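Local coordinates for protein TSC1 N-terminal domain (Chaetomium thermophilum, PDB 7A0M) that probably binds lysosomal phosphoinositides as the N-terminal part of TSC1, contributing to TSC complex translocation and mTORC1 regulation, at residues A88-R91 with T92-W96; L99-P102 with V103-N106; D119-L122 with E123-S127; C210-N214 with S215-H219; M254-P257 with F258-G261. One frame throughout, in Å; residues are numbered along the deposited sequence.

Interaction 1. Residues A88-R91 with T92-W96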
loop_
_atom_site.group_PDB
_atom_site.type_symbol
_atom_site.label_atom_id
_atom_site.label_comp_id
_atom_site.label_asym_id
_atom_site.label_seq_id
_atom_site.Cartn_x
_atom_site.Cartn_y
_atom_site.Cartn_z
ATOM N N ALA B 88 28.487 -54.193 -11.114
ATOM C CA ALA B 88 28.953 -52.815 -11.149
ATOM C C ALA B 88 27.803 -51.874 -11.504
ATOM O O ALA B 88 26.966 -52.208 -12.350
ATOM C CB ALA B 88 30.093 -52.661 -12.157
ATOM N N PRO B 89 27.724 -50.700 -10.868
ATOM C CA PRO B 89 26.640 -49.761 -11.196
ATOM C C PRO B 89 26.676 -49.289 -12.632
ATOM O O PRO B 89 25.656 -48.807 -13.140
ATOM C CB PRO B 89 26.870 -48.600 -10.217
ATOM C CG PRO B 89 27.659 -49.197 -9.102
ATOM C CD PRO B 89 28.540 -50.230 -9.740
ATOM N N ALA B 90 27.815 -49.425 -13.313
ATOM C CA ALA B 90 27.868 -49.074 -14.722
ATOM C C ALA B 90 27.134 -50.095 -15.575
ATOM O O ALA B 90 26.736 -49.771 -16.697
ATOM C CB ALA B 90 29.319 -48.945 -15.184
ATOM N N ARG B 91 26.915 -51.305 -15.047
ATOM C CA ARG B 91 26.210 -52.342 -15.793
ATOM C C ARG B 91 24.732 -52.012 -15.926
ATOM O O ARG B 91 24.119 -52.267 -16.969
ATOM C CB ARG B 91 26.370 -53.696 -15.086
ATOM C CG ARG B 91 27.805 -54.197 -15.012
ATOM C CD ARG B 91 28.419 -54.295 -16.406
ATOM N NE ARG B 91 29.812 -54.748 -16.405
ATOM C CZ ARG B 91 30.532 -55.004 -17.500
ATOM N NH1 ARG B 91 30.011 -54.874 -18.713
ATOM N NH2 ARG B 91 31.797 -55.376 -17.391
ATOM N N THR B 92 24.152 -51.437 -14.876
ATOM C CA THR B 92 22.749 -51.055 -14.911
ATOM C C THR B 92 22.521 -49.882 -15.854
ATOM O O THR B 92 21.534 -49.858 -16.599
ATOM C CB THR B 92 22.281 -50.730 -13.495
ATOM O OG1 THR B 92 22.484 -51.875 -12.657
ATOM C CG2 THR B 92 20.816 -50.371 -13.490
ATOM N N PHE B 93 23.423 -48.896 -15.832
ATOM C CA PHE B 93 23.304 -47.765 -16.746
ATOM C C PHE B 93 23.452 -48.209 -18.196
ATOM O O PHE B 93 22.722 -47.733 -19.071
ATOM C CB PHE B 93 24.344 -46.699 -16.406
ATOM C CG PHE B 93 24.364 -45.543 -17.367
ATOM C CD1 PHE B 93 23.414 -44.539 -17.281
ATOM C CD2 PHE B 93 25.329 -45.460 -18.357
ATOM C CE1 PHE B 93 23.425 -43.474 -18.162
ATOM C CE2 PHE B 93 25.345 -44.397 -19.243
ATOM C CZ PHE B 93 24.391 -43.402 -19.144
ATOM N N GLN B 94 24.394 -49.116 -18.466
ATOM C CA GLN B 94 24.584 -49.616 -19.825
ATOM C C GLN B 94 23.312 -50.249 -20.371
ATOM O O GLN B 94 22.995 -50.101 -21.556
ATOM C CB GLN B 94 25.731 -50.623 -19.839
ATOM C CG GLN B 94 27.099 -50.000 -19.661
ATOM C CD GLN B 94 28.176 -51.035 -19.397
ATOM O OE1 GLN B 94 28.008 -52.217 -19.698
ATOM N NE2 GLN B 94 29.280 -50.595 -18.806
ATOM N N TRP B 95 22.564 -50.951 -19.520
ATOM C CA TRP B 95 21.320 -51.559 -19.974
ATOM C C TRP B 95 20.221 -50.511 -20.106
ATOM O O TRP B 95 19.467 -50.518 -21.085
ATOM C CB TRP B 95 20.905 -52.674 -19.018
ATOM C CG TRP B 95 21.612 -53.965 -19.289
ATOM C CD1 TRP B 95 22.577 -54.546 -18.520
ATOM C CD2 TRP B 95 21.437 -54.819 -20.426
ATOM N NE1 TRP B 95 23.000 -55.719 -19.096
ATOM C CE2 TRP B 95 22.317 -55.908 -20.269
ATOM C CE3 TRP B 95 20.617 -54.772 -21.558
ATOM C CZ2 TRP B 95 22.400 -56.940 -21.200
ATOM C CZ3 TRP B 95 20.701 -55.799 -22.480
ATOM C CH2 TRP B 95 21.586 -56.868 -22.295
ATOM N N TRP B 96 20.114 -49.615 -19.122
ATOM C CA TRP B 96 19.172 -48.505 -19.218
ATOM C C TRP B 96 19.466 -47.650 -20.445
ATOM O O TRP B 96 18.548 -47.265 -21.180
ATOM C CB TRP B 96 19.218 -47.688 -17.925
ATOM C CG TRP B 96 18.190 -46.598 -17.823
ATOM C CD1 TRP B 96 17.012 -46.647 -17.133
ATOM C CD2 TRP B 96 18.288 -45.269 -18.350
ATOM N NE1 TRP B 96 16.348 -45.449 -17.241
ATOM C CE2 TRP B 96 17.113 -44.583 -17.978
ATOM C CE3 TRP B 96 19.246 -44.598 -19.116
ATOM C CZ2 TRP B 96 16.872 -43.262 -18.347
ATOM C CZ3 TRP B 96 19.004 -43.286 -19.481
ATOM C CH2 TRP B 96 17.827 -42.632 -19.096
#
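Gln94 runs its extended side chain past the carbonyl of Ala90, CG beside its own backbone N, and alongside that of Arg91, the two pointing the same way. Its CG is the part that touches Ala90, lying 3.0 Å from Ala90 O, a tight approach, while Gln94 NE2 sits 4.0 Å from Ala90 CB. At the far end Gln94 OE1 comes within 3.5 Å of Arg91 NH1, and the amide and guanidinium planes are turned 72° against each other, so the groups do not lie flat together. Arg91 reaches this place through a bend at chi2 (-57°), after which its chain runs extended. Trp95 also meets this turn: its indole CD1 lies 3.2 Å from Arg91 O, the same oxygen that accepts the backbone N-H of Trp95.

Behind these side chains stands the helical backbone. Gln94 N donates to Ala90 O at 3.0 Å, Trp95 N to Arg91 O at 3.3 Å, and Phe93 N only weakly to Pro89 O at 3.5 Å. Further out, Trp95 meets the ring of Phe75 and packs on Leu57 of helix 45-65. Thr92 and Trp96 pack on Ile124 of helix 113-125, whereas Phe93 meets Trp144 edge to face.

Gln94 is on the exposed side, with Arg91 partly covered by Asn54, and the two tryptophans are buried against neighbouring helices. Pro89, which has no N-H to offer, stands where a first turn needs none, and the whole is the opening of an amphipathic helix in an elongated, all-helical array consistent with an alpha-solenoid.

Interaction 2. Residues L99-P102 with V103-N106; sequences LLDP and VLDN
Asn106 places CG beside its own backbone N (chi1 -60°) and turns the amide nearly square to that direction (chi2 -85°), which aims ND2 back at Pro102 O. Leu100, by contrast, holds CG opposite its N (chi1 180°), letting CD1 lean along the helix to Leu104.

The hydrogen bond from the side-chain amide is short, 2.8 Å from Asn106 ND2 to Pro102 O, and the donor lies in the carbonyl plane, with the oxygen in turn in the plane of the amide. Asn106 N itself binds Val103 O at 3.1 Å, one residue nearer than the alpha-helical partner, so the side chain serves the carbonyl that the backbone passes by. This is the closing turn of helix 89-105, kinked at Pro102, whose nitrogen has no hydrogen for the turn before. An alanine in place of Asn106 removes the amide and would probably leave the last turn less firmly closed, Pro102 O having lost this donor.

The regular turns are carried by Val103 N to Leu99 O at 3.0 Å and Leu104 N to Leu100 O at 2.9 Å. On the packed side Leu100 CD1 meets Leu104 CD1 at 3.9 Å, between helices 113-125, 142-153 and 168-183. Asp105 OD2 lies 3.1 Å from Asp101 O, two acceptors and so no bond; the carbonyl is served by Asp105 N. Asp101 is directed elsewhere, forming salt bridges with Arg151 and Arg147.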
loop_
_atom_site.group_PDB
_atom_site.type_symbol
_atom_site.label_atom_id
_atom_site.label_comp_id
_atom_site.label_asym_id
_atom_site.label_seq_id
_atom_site.Cartn_x
_atom_site.Cartn_y
_atom_site.Cartn_z
ATOM N N LEU B 99 18.371 -49.632 -23.575
ATOM C CA LEU B 99 16.938 -49.819 -23.769
ATOM C C LEU B 99 16.160 -48.516 -23.926
ATOM O O LEU B 99 14.963 -48.570 -24.226
ATOM C CB LEU B 99 16.341 -50.605 -22.597
ATOM C CG LEU B 99 16.924 -51.986 -22.295
ATOM C CD1 LEU B 99 16.059 -52.720 -21.283
ATOM C CD2 LEU B 99 17.089 -52.798 -23.560
ATOM N N LEU B 100 16.797 -47.361 -23.719
ATOM C CA LEU B 100 16.069 -46.094 -23.707
ATOM C C LEU B 100 15.331 -45.858 -25.020
ATOM O O LEU B 100 14.101 -45.734 -25.045
ATOM C CB LEU B 100 17.029 -44.940 -23.413
ATOM C CG LEU B 100 16.376 -43.557 -23.383
ATOM C CD1 LEU B 100 15.269 -43.510 -22.339
ATOM C CD2 LEU B 100 17.411 -42.474 -23.117
ATOM N N ASP B 101 16.068 -45.793 -26.126
ATOM C CA ASP B 101 15.480 -45.505 -27.430
ATOM C C ASP B 101 14.522 -46.599 -27.901
ATOM O O ASP B 101 13.468 -46.274 -28.463
ATOM C CB ASP B 101 16.581 -45.277 -28.470
ATOM C CG ASP B 101 17.329 -43.980 -28.245
ATOM O OD1 ASP B 101 16.706 -43.024 -27.744
ATOM O OD2 ASP B 101 18.534 -43.915 -28.566
ATOM N N PRO B 102 14.830 -47.892 -27.717
ATOM C CA PRO B 102 13.819 -48.912 -28.048
ATOM C C PRO B 102 12.518 -48.757 -27.278
ATOM O O PRO B 102 11.440 -48.970 -27.844
ATOM C CB PRO B 102 14.530 -50.227 -27.705
ATOM C CG PRO B 102 15.964 -49.928 -27.900
ATOM C CD PRO B 102 16.140 -48.511 -27.435
ATOM N N VAL B 103 12.587 -48.391 -25.995
ATOM C CA VAL B 103 11.367 -48.182 -25.219
ATOM C C VAL B 103 10.628 -46.937 -25.698
ATOM O O VAL B 103 9.402 -46.954 -25.867
ATOM C CB VAL B 103 11.696 -48.103 -23.717
ATOM C CG1 VAL B 103 10.524 -47.512 -22.951
ATOM C CG2 VAL B 103 12.045 -49.483 -23.179
ATOM N N LEU B 104 11.356 -45.842 -25.926
ATOM C CA LEU B 104 10.717 -44.592 -26.329
ATOM C C LEU B 104 10.005 -44.734 -27.669
ATOM O O LEU B 104 8.951 -44.126 -27.888
ATOM C CB LEU B 104 11.752 -43.469 -26.386
ATOM C CG LEU B 104 12.279 -42.980 -25.035
ATOM C CD1 LEU B 104 13.263 -41.835 -25.218
ATOM C CD2 LEU B 104 11.131 -42.564 -24.128
ATOM N N ASP B 105 10.566 -45.531 -28.580
ATOM C CA ASP B 105 9.971 -45.683 -29.902
ATOM C C ASP B 105 8.689 -46.507 -29.878
ATOM O O ASP B 105 7.912 -46.445 -30.836
ATOM C CB ASP B 105 10.977 -46.325 -30.860
ATOM C CG ASP B 105 12.193 -45.452 -31.100
ATOM O OD1 ASP B 105 12.111 -44.232 -30.851
ATOM O OD2 ASP B 105 13.233 -45.989 -31.536
ATOM N N ASN B 106 8.451 -47.276 -28.813
ATOM C CA ASN B 106 7.287 -48.154 -28.727
ATOM C C ASN B 106 6.440 -47.881 -27.489
ATOM O O ASN B 106 5.619 -48.723 -27.110
ATOM C CB ASN B 106 7.726 -49.619 -28.753
ATOM C CG ASN B 106 8.480 -49.979 -30.018
ATOM O OD1 ASN B 106 7.879 -50.307 -31.040
ATOM N ND2 ASN B 106 9.805 -49.919 -29.954
#

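Interaction 3. Residues D119-L122 with E123-S127; sequences DFTL and EILSS
Phe120 and Ile124 make a CH-pi contact one turn apart on helix 113-125, close to where that helix ends. Ile124 CD1 lies over one ring face, 3.8 Å from the ring centroid of Phe120 and 16° off the normal, offset toward the rim. Phe120 sends its ring up to it because CG stands opposite the backbone N (chi1 -179°), while Ile124 CG1 lies beside its own N. At the ring edge, near its plane, Glu123 OE1 approaches Phe120 CD1 at 4.2 Å, the carboxylate turned 87° to the ring. The other oxygen, OE2, forms a salt bridge with Arg80.

Beneath the side chains the backbone bonds of Glu123 N to Asp119 O (2.8 Å), Ile124 N to Phe120 O (3.1 Å) and Leu125 N to Thr121 O (3.1 Å) are helical. Leu122 O closes the series: Ser126 OG donates to it at 3.2 Å, alongside a weak bond from Ser126 N. Beyond the pair, Arg83 touches both side chains.

The chemistry implies an apolar CH-pi contact bordered by charge: Arg80 holds the carboxylate, the ring edge may add a weak favourable contact, and the serine hydroxyl supplements a weak terminal backbone bond.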
loop_
_atom_site.group_PDB
_atom_site.type_symbol
_atom_site.label_atom_id
_atom_site.label_comp_id
_atom_site.label_asym_id
_atom_site.label_seq_id
_atom_site.Cartn_x
_atom_site.Cartn_y
_atom_site.Cartn_z
ATOM N N ASP B 119 9.155 -47.771 -14.138
ATOM C CA ASP B 119 9.353 -48.449 -12.861
ATOM C C ASP B 119 10.779 -48.971 -12.733
ATOM O O ASP B 119 11.359 -48.942 -11.642
ATOM C CB ASP B 119 8.342 -49.583 -12.703
ATOM C CG ASP B 119 6.924 -49.075 -12.529
ATOM O OD1 ASP B 119 6.744 -48.035 -11.861
ATOM O OD2 ASP B 119 5.990 -49.714 -13.057
ATOM N N PHE B 120 11.358 -49.453 -13.836
ATOM C CA PHE B 120 12.776 -49.806 -13.830
ATOM C C PHE B 120 13.633 -48.598 -13.477
ATOM O O PHE B 120 14.587 -48.710 -12.699
ATOM C CB PHE B 120 13.182 -50.378 -15.187
ATOM C CG PHE B 120 14.629 -50.786 -15.267
ATOM C CD1 PHE B 120 15.204 -51.560 -14.273
ATOM C CD2 PHE B 120 15.408 -50.405 -16.348
ATOM C CE1 PHE B 120 16.532 -51.938 -14.349
ATOM C CE2 PHE B 120 16.736 -50.781 -16.429
ATOM C CZ PHE B 120 17.298 -51.548 -15.430
ATOM N N THR B 121 13.304 -47.433 -14.040
ATOM C CA THR B 121 14.029 -46.213 -13.704
ATOM C C THR B 121 13.859 -45.860 -12.231
ATOM O O THR B 121 14.825 -45.478 -11.560
ATOM C CB THR B 121 13.548 -45.064 -14.591
ATOM O OG1 THR B 121 13.798 -45.382 -15.965
ATOM C CG2 THR B 121 14.265 -43.775 -14.232
ATOM N N LEU B 122 12.636 -45.987 -11.709
ATOM C CA LEU B 122 12.384 -45.658 -10.309
ATOM C C LEU B 122 13.112 -46.618 -9.375
ATOM O O LEU B 122 13.594 -46.211 -8.312
ATOM C CB LEU B 122 10.882 -45.663 -10.030
ATOM C CG LEU B 122 10.075 -44.568 -10.733
ATOM C CD1 LEU B 122 8.581 -44.806 -10.572
ATOM C CD2 LEU B 122 10.464 -43.197 -10.202
ATOM N N GLU B 123 13.192 -47.898 -9.748
ATOM C CA GLU B 123 13.896 -48.868 -8.914
ATOM C C GLU B 123 15.389 -48.575 -8.865
ATOM O O GLU B 123 16.034 -48.776 -7.829
ATOM C CB GLU B 123 13.650 -50.282 -9.439
ATOM C CG GLU B 123 12.226 -50.776 -9.266
ATOM C CD GLU B 123 11.923 -51.982 -10.134
ATOM O OE1 GLU B 123 12.771 -52.334 -10.980
ATOM O OE2 GLU B 123 10.831 -52.567 -9.982
ATOM N N ILE B 124 15.957 -48.102 -9.977
ATOM C CA ILE B 124 17.369 -47.730 -10.000
ATOM C C ILE B 124 17.631 -46.562 -9.058
ATOM O O ILE B 124 18.625 -46.549 -8.320
ATOM C CB ILE B 124 17.801 -47.393 -11.440
ATOM C CG1 ILE B 124 17.702 -48.628 -12.334
ATOM C CG2 ILE B 124 19.214 -46.831 -11.459
ATOM C CD1 ILE B 124 17.969 -48.333 -13.793
ATOM N N LEU B 125 16.740 -45.570 -9.061
ATOM C CA LEU B 125 16.968 -44.360 -8.278
ATOM C C LEU B 125 16.799 -44.593 -6.781
ATOM O O LEU B 125 17.381 -43.855 -5.976
ATOM C CB LEU B 125 16.012 -43.259 -8.737
ATOM C CG LEU B 125 16.194 -42.725 -10.156
ATOM C CD1 LEU B 125 15.123 -41.694 -10.478
ATOM C CD2 LEU B 125 17.576 -42.123 -10.296
ATOM N N SER B 126 16.018 -45.599 -6.386
ATOM C CA SER B 126 15.709 -45.831 -4.981
ATOM C C SER B 126 16.572 -46.915 -4.332
ATOM O O SER B 126 16.186 -47.452 -3.288
ATOM C CB SER B 126 14.227 -46.185 -4.834
ATOM O OG SER B 126 13.395 -45.130 -5.295
ATOM N N SER B 127 17.711 -47.271 -4.928
ATOM C CA SER B 127 18.601 -48.286 -4.367
ATOM C C SER B 127 19.986 -47.715 -4.083
ATOM O O SER B 127 20.704 -47.346 -5.018
ATOM C CB SER B 127 18.713 -49.493 -5.298
ATOM O OG SER B 127 19.436 -49.172 -6.472
#

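Interaction 4. Residues C210-N214 with S215-H219; sequences CAFVN and SGPPH
The ring of Phe212 carries Pro217 over one face: Pro217 CG is 3.7 Å from the ring centroid and 17° off the normal, offset toward the rim. Pro217 CB also touches the ring, 3.6 Å from Phe212 CZ, so the pyrrolidine lies across the ring at a slant. Ser215 OG approaches CD1 of the same ring obliquely, and the ring of Phe188 also stacks on Phe212.

Phe212 holds its CG opposite the backbone N (chi1 179°), which swings the ring out to where the chain passes after the helix. An alanine here takes the ring away and is likely to open a gap where Pro217 and Phe188 now pack, leaving the proline freer to shift.

The turn beneath is the C-terminal end of helix 199-214. Gly216 leaves helical geometry with positive phi (63°), which favours glycine, and its N donates to Val213 O at 3.2 Å, although from above the carbonyl plane. Such a glycine often belongs to a Schellman motif; here the following residue is Pro217, which has no N-H to complete one.

Ser215 N is shared weakly by Ala211 O and Phe212 O, each 3.1 Å away. Phe212 O is also approached by Ser215 OG, at a modelled 2.5 Å so short that the exact length is doubtful, and by Pro217 CD at 3.1 Å. Val213 and Asn214 pack on Met254 of helix 242-255, while Phe212 and Ser215 touch Leu178 of helix 168-183.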
loop_
_atom_site.group_PDB
_atom_site.type_symbol
_atom_site.label_atom_id
_atom_site.label_comp_id
_atom_site.label_asym_id
_atom_site.label_seq_id
_atom_site.Cartn_x
_atom_site.Cartn_y
_atom_site.Cartn_z
ATOM N N CYS B 210 10.668 -24.444 -15.221
ATOM C CA CYS B 210 9.432 -24.133 -14.509
ATOM C C CYS B 210 8.724 -25.402 -14.056
ATOM O O CYS B 210 8.240 -25.480 -12.920
ATOM C CB CYS B 210 8.514 -23.293 -15.396
ATOM S SG CYS B 210 9.146 -21.641 -15.779
ATOM N N ALA B 211 8.650 -26.407 -14.932
ATOM C CA ALA B 211 8.042 -27.679 -14.548
ATOM C C ALA B 211 8.839 -28.353 -13.438
ATOM O O ALA B 211 8.263 -29.000 -12.556
ATOM C CB ALA B 211 7.928 -28.596 -15.764
ATOM N N PHE B 212 10.167 -28.217 -13.470
ATOM C CA PHE B 212 11.002 -28.813 -12.432
ATOM C C PHE B 212 10.741 -28.171 -11.075
ATOM O O PHE B 212 10.485 -28.868 -10.087
ATOM C CB PHE B 212 12.476 -28.684 -12.810
ATOM C CG PHE B 212 13.416 -29.246 -11.782
ATOM C CD1 PHE B 212 13.361 -30.585 -11.431
ATOM C CD2 PHE B 212 14.359 -28.437 -11.171
ATOM C CE1 PHE B 212 14.225 -31.103 -10.485
ATOM C CE2 PHE B 212 15.228 -28.950 -10.226
ATOM C CZ PHE B 212 15.161 -30.284 -9.883
ATOM N N VAL B 213 10.805 -26.838 -11.008
ATOM C CA VAL B 213 10.545 -26.141 -9.751
ATOM C C VAL B 213 9.123 -26.400 -9.271
ATOM O O VAL B 213 8.872 -26.489 -8.062
ATOM C CB VAL B 213 10.825 -24.634 -9.914
ATOM C CG1 VAL B 213 10.555 -23.889 -8.615
ATOM C CG2 VAL B 213 12.260 -24.410 -10.369
ATOM N N ASN B 214 8.175 -26.545 -10.200
ATOM C CA ASN B 214 6.789 -26.773 -9.809
ATOM C C ASN B 214 6.592 -28.170 -9.231
ATOM O O ASN B 214 5.675 -28.383 -8.430
ATOM C CB ASN B 214 5.860 -26.550 -11.000
ATOM C CG ASN B 214 4.413 -26.370 -10.583
ATOM O OD1 ASN B 214 4.013 -25.293 -10.137
ATOM N ND2 ASN B 214 3.620 -27.424 -10.725
ATOM N N SER B 215 7.434 -29.129 -9.621
ATOM C CA SER B 215 7.343 -30.487 -9.095
ATOM C C SER B 215 7.793 -30.588 -7.643
ATOM O O SER B 215 7.743 -31.684 -7.072
ATOM C CB SER B 215 8.169 -31.442 -9.960
ATOM O OG SER B 215 9.549 -31.132 -9.889
ATOM N N GLY B 216 8.225 -29.482 -7.042
ATOM C CA GLY B 216 8.653 -29.457 -5.664
ATOM C C GLY B 216 9.865 -30.319 -5.364
ATOM O O GLY B 216 9.803 -31.236 -4.539
ATOM N N PRO B 217 10.992 -30.047 -6.019
ATOM C CA PRO B 217 12.207 -30.800 -5.724
ATOM C C PRO B 217 12.933 -30.187 -4.541
ATOM O O PRO B 217 12.731 -29.004 -4.223
ATOM C CB PRO B 217 13.022 -30.656 -7.015
ATOM C CG PRO B 217 12.667 -29.288 -7.490
ATOM C CD PRO B 217 11.234 -29.026 -7.056
ATOM N N PRO B 218 13.780 -30.948 -3.861
ATOM C CA PRO B 218 14.508 -30.401 -2.715
ATOM C C PRO B 218 15.740 -29.622 -3.156
ATOM O O PRO B 218 16.189 -29.702 -4.300
ATOM C CB PRO B 218 14.899 -31.653 -1.927
ATOM C CG PRO B 218 15.078 -32.692 -2.984
ATOM C CD PRO B 218 14.041 -32.388 -4.043
ATOM N N HIS B 219 16.271 -28.843 -2.212
ATOM C CA HIS B 219 17.585 -28.211 -2.347
ATOM C C HIS B 219 17.659 -27.294 -3.568
ATOM O O HIS B 219 18.663 -27.269 -4.283
ATOM C CB HIS B 219 18.687 -29.270 -2.399
ATOM C CG HIS B 219 18.596 -30.286 -1.304
ATOM N ND1 HIS B 219 18.313 -31.614 -1.544
ATOM C CD2 HIS B 219 18.730 -30.167 0.038
ATOM C CE1 HIS B 219 18.287 -32.271 -0.399
ATOM N NE2 HIS B 219 18.538 -31.416 0.577
#

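Interaction 5. Residues M254-P257 with F258-G261; sequences MLLP and FFPG
Phe258 and Phe259 turn their rings back on carbonyls of the preceding turn. The backbone bonds are of the i to i-3 kind: Phe258 N to Leu255 O at 3.0 Å and Phe259 N to Leu256 O at 3.1 Å. Both donors stand above the carbonyl planes, by 40° and 55°, a sign of tight curvature. Leu256 O also lies 3.2 Å from Pro260 N, which has no hydrogen to give.

The ring contacts differ in approach. Phe258 presents its edge, with Met254 O near the ring plane at 3.4 Å from CD1. Phe259 comes obliquely, its CE1 3.1 Å from Leu255 O, because chi1 (42°) puts CG between the backbone N and the carbonyl carbon.

Apolar packing completes it: Leu255 CB touches Phe259 CZ at 3.8 Å, and Leu256 CD2 meets Phe259 CE2 at 4.3 Å. Outward, Phe229 meets Phe259 edge to face, while Leu256, Pro257 and Pro260 pack on helix 323-333. Pro257, Phe258 and Pro260 also lean on helix 402-410.

An alpha-helix that tightens into a 3-10 turn at its C-terminal end is a common helix terminus; here, with Pro257 inside the 3-10 turn and Pro260 following it, the end of helix 242-255 is buried against helices 323-333 and 402-410.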
loop_
_atom_site.group_PDB
_atom_site.type_symbol
_atom_site.label_atom_id
_atom_site.label_comp_id
_atom_site.label_asym_id
_atom_site.label_seq_id
_atom_site.Cartn_x
_atom_site.Cartn_y
_atom_site.Cartn_z
HETATM N N MSE B 254 9.820 -17.832 -9.410
HETATM C CA MSE B 254 9.588 -19.081 -8.694
HETATM C C MSE B 254 10.788 -19.484 -7.839
HETATM O O MSE B 254 10.645 -20.185 -6.840
HETATM C CB MSE B 254 9.257 -20.211 -9.677
HETATM C CG MSE B 254 7.964 -20.014 -10.458
HETATM SE SE MSE B 254 7.637 -21.432 -11.765
HETATM C CE MSE B 254 7.231 -22.891 -10.539
ATOM N N LEU B 255 11.978 -19.029 -8.235
ATOM C CA LEU B 255 13.200 -19.497 -7.591
ATOM C C LEU B 255 13.547 -18.682 -6.351
ATOM O O LEU B 255 14.032 -19.237 -5.358
ATOM C CB LEU B 255 14.357 -19.460 -8.586
ATOM C CG LEU B 255 14.424 -20.565 -9.641
ATOM C CD1 LEU B 255 15.364 -20.157 -10.759
ATOM C CD2 LEU B 255 14.878 -21.865 -9.009
ATOM N N LEU B 256 13.313 -17.370 -6.399
ATOM C CA LEU B 256 13.751 -16.492 -5.317
ATOM C C LEU B 256 13.238 -16.882 -3.931
ATOM O O LEU B 256 14.023 -16.784 -2.972
ATOM C CB LEU B 256 13.363 -15.044 -5.646
ATOM C CG LEU B 256 14.080 -14.421 -6.844
ATOM C CD1 LEU B 256 13.607 -12.995 -7.067
ATOM C CD2 LEU B 256 15.589 -14.467 -6.650
ATOM N N PRO B 257 11.984 -17.314 -3.738
ATOM C CA PRO B 257 11.550 -17.689 -2.379
ATOM C C PRO B 257 12.307 -18.867 -1.777
ATOM O O PRO B 257 12.150 -19.121 -0.576
ATOM C CB PRO B 257 10.064 -18.024 -2.561
ATOM C CG PRO B 257 9.657 -17.278 -3.777
ATOM C CD PRO B 257 10.848 -17.313 -4.679
ATOM N N PHE B 258 13.112 -19.588 -2.557
ATOM C CA PHE B 258 13.878 -20.710 -2.032
ATOM C C PHE B 258 15.269 -20.317 -1.544
ATOM O O PHE B 258 15.927 -21.128 -0.884
ATOM C CB PHE B 258 14.000 -21.810 -3.092
ATOM C CG PHE B 258 12.722 -22.563 -3.331
ATOM C CD1 PHE B 258 11.801 -22.120 -4.266
ATOM C CD2 PHE B 258 12.441 -23.714 -2.614
ATOM C CE1 PHE B 258 10.624 -22.814 -4.484
ATOM C CE2 PHE B 258 11.267 -24.413 -2.826
ATOM C CZ PHE B 258 10.357 -23.963 -3.764
ATOM N N PHE B 259 15.731 -19.105 -1.848
ATOM C CA PHE B 259 16.996 -18.613 -1.312
ATOM C C PHE B 259 16.980 -17.089 -1.207
ATOM O O PHE B 259 17.847 -16.420 -1.781
ATOM C CB PHE B 259 18.170 -19.082 -2.179
ATOM C CG PHE B 259 17.910 -19.001 -3.661
ATOM C CD1 PHE B 259 17.305 -20.052 -4.332
ATOM C CD2 PHE B 259 18.291 -17.884 -4.386
ATOM C CE1 PHE B 259 17.070 -19.981 -5.692
ATOM C CE2 PHE B 259 18.061 -17.809 -5.747
ATOM C CZ PHE B 259 17.451 -18.859 -6.400
ATOM N N PRO B 260 16.026 -16.506 -0.474
ATOM C CA PRO B 260 15.910 -15.040 -0.472
ATOM C C PRO B 260 17.056 -14.335 0.234
ATOM O O PRO B 260 17.373 -13.193 -0.119
ATOM C CB PRO B 260 14.577 -14.801 0.246
ATOM C CG PRO B 260 14.461 -15.962 1.169
ATOM C CD PRO B 260 15.065 -17.134 0.451
ATOM N N GLY B 261 17.685 -14.973 1.220
ATOM C CA GLY B 261 18.785 -14.356 1.936
ATOM C C GLY B 261 20.123 -14.398 1.236
ATOM O O GLY B 261 21.086 -13.806 1.735
#

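Overall arrangement
Following the chain from the N terminus, all five contacts are local, each joining adjacent segments, so none closes a long loop and none nests or crosses; they succeed one another in series. Interactions 1 and 2 lie on helix 89-105, near its start and its end, with centres 16 Å apart. Interaction 3, near the end of helix 113-125, touches interaction 1 through Trp96 NE1 and Thr121 OG1 at 2.9 Å, tying these consecutive helices together. Interaction 4 ends helix 199-214 and interaction 5 ends helix 242-255; Val213 packs against Leu255 between them. Interactions 1, 2 and 3 lie on the opposite side of the chain's centre from interaction 5.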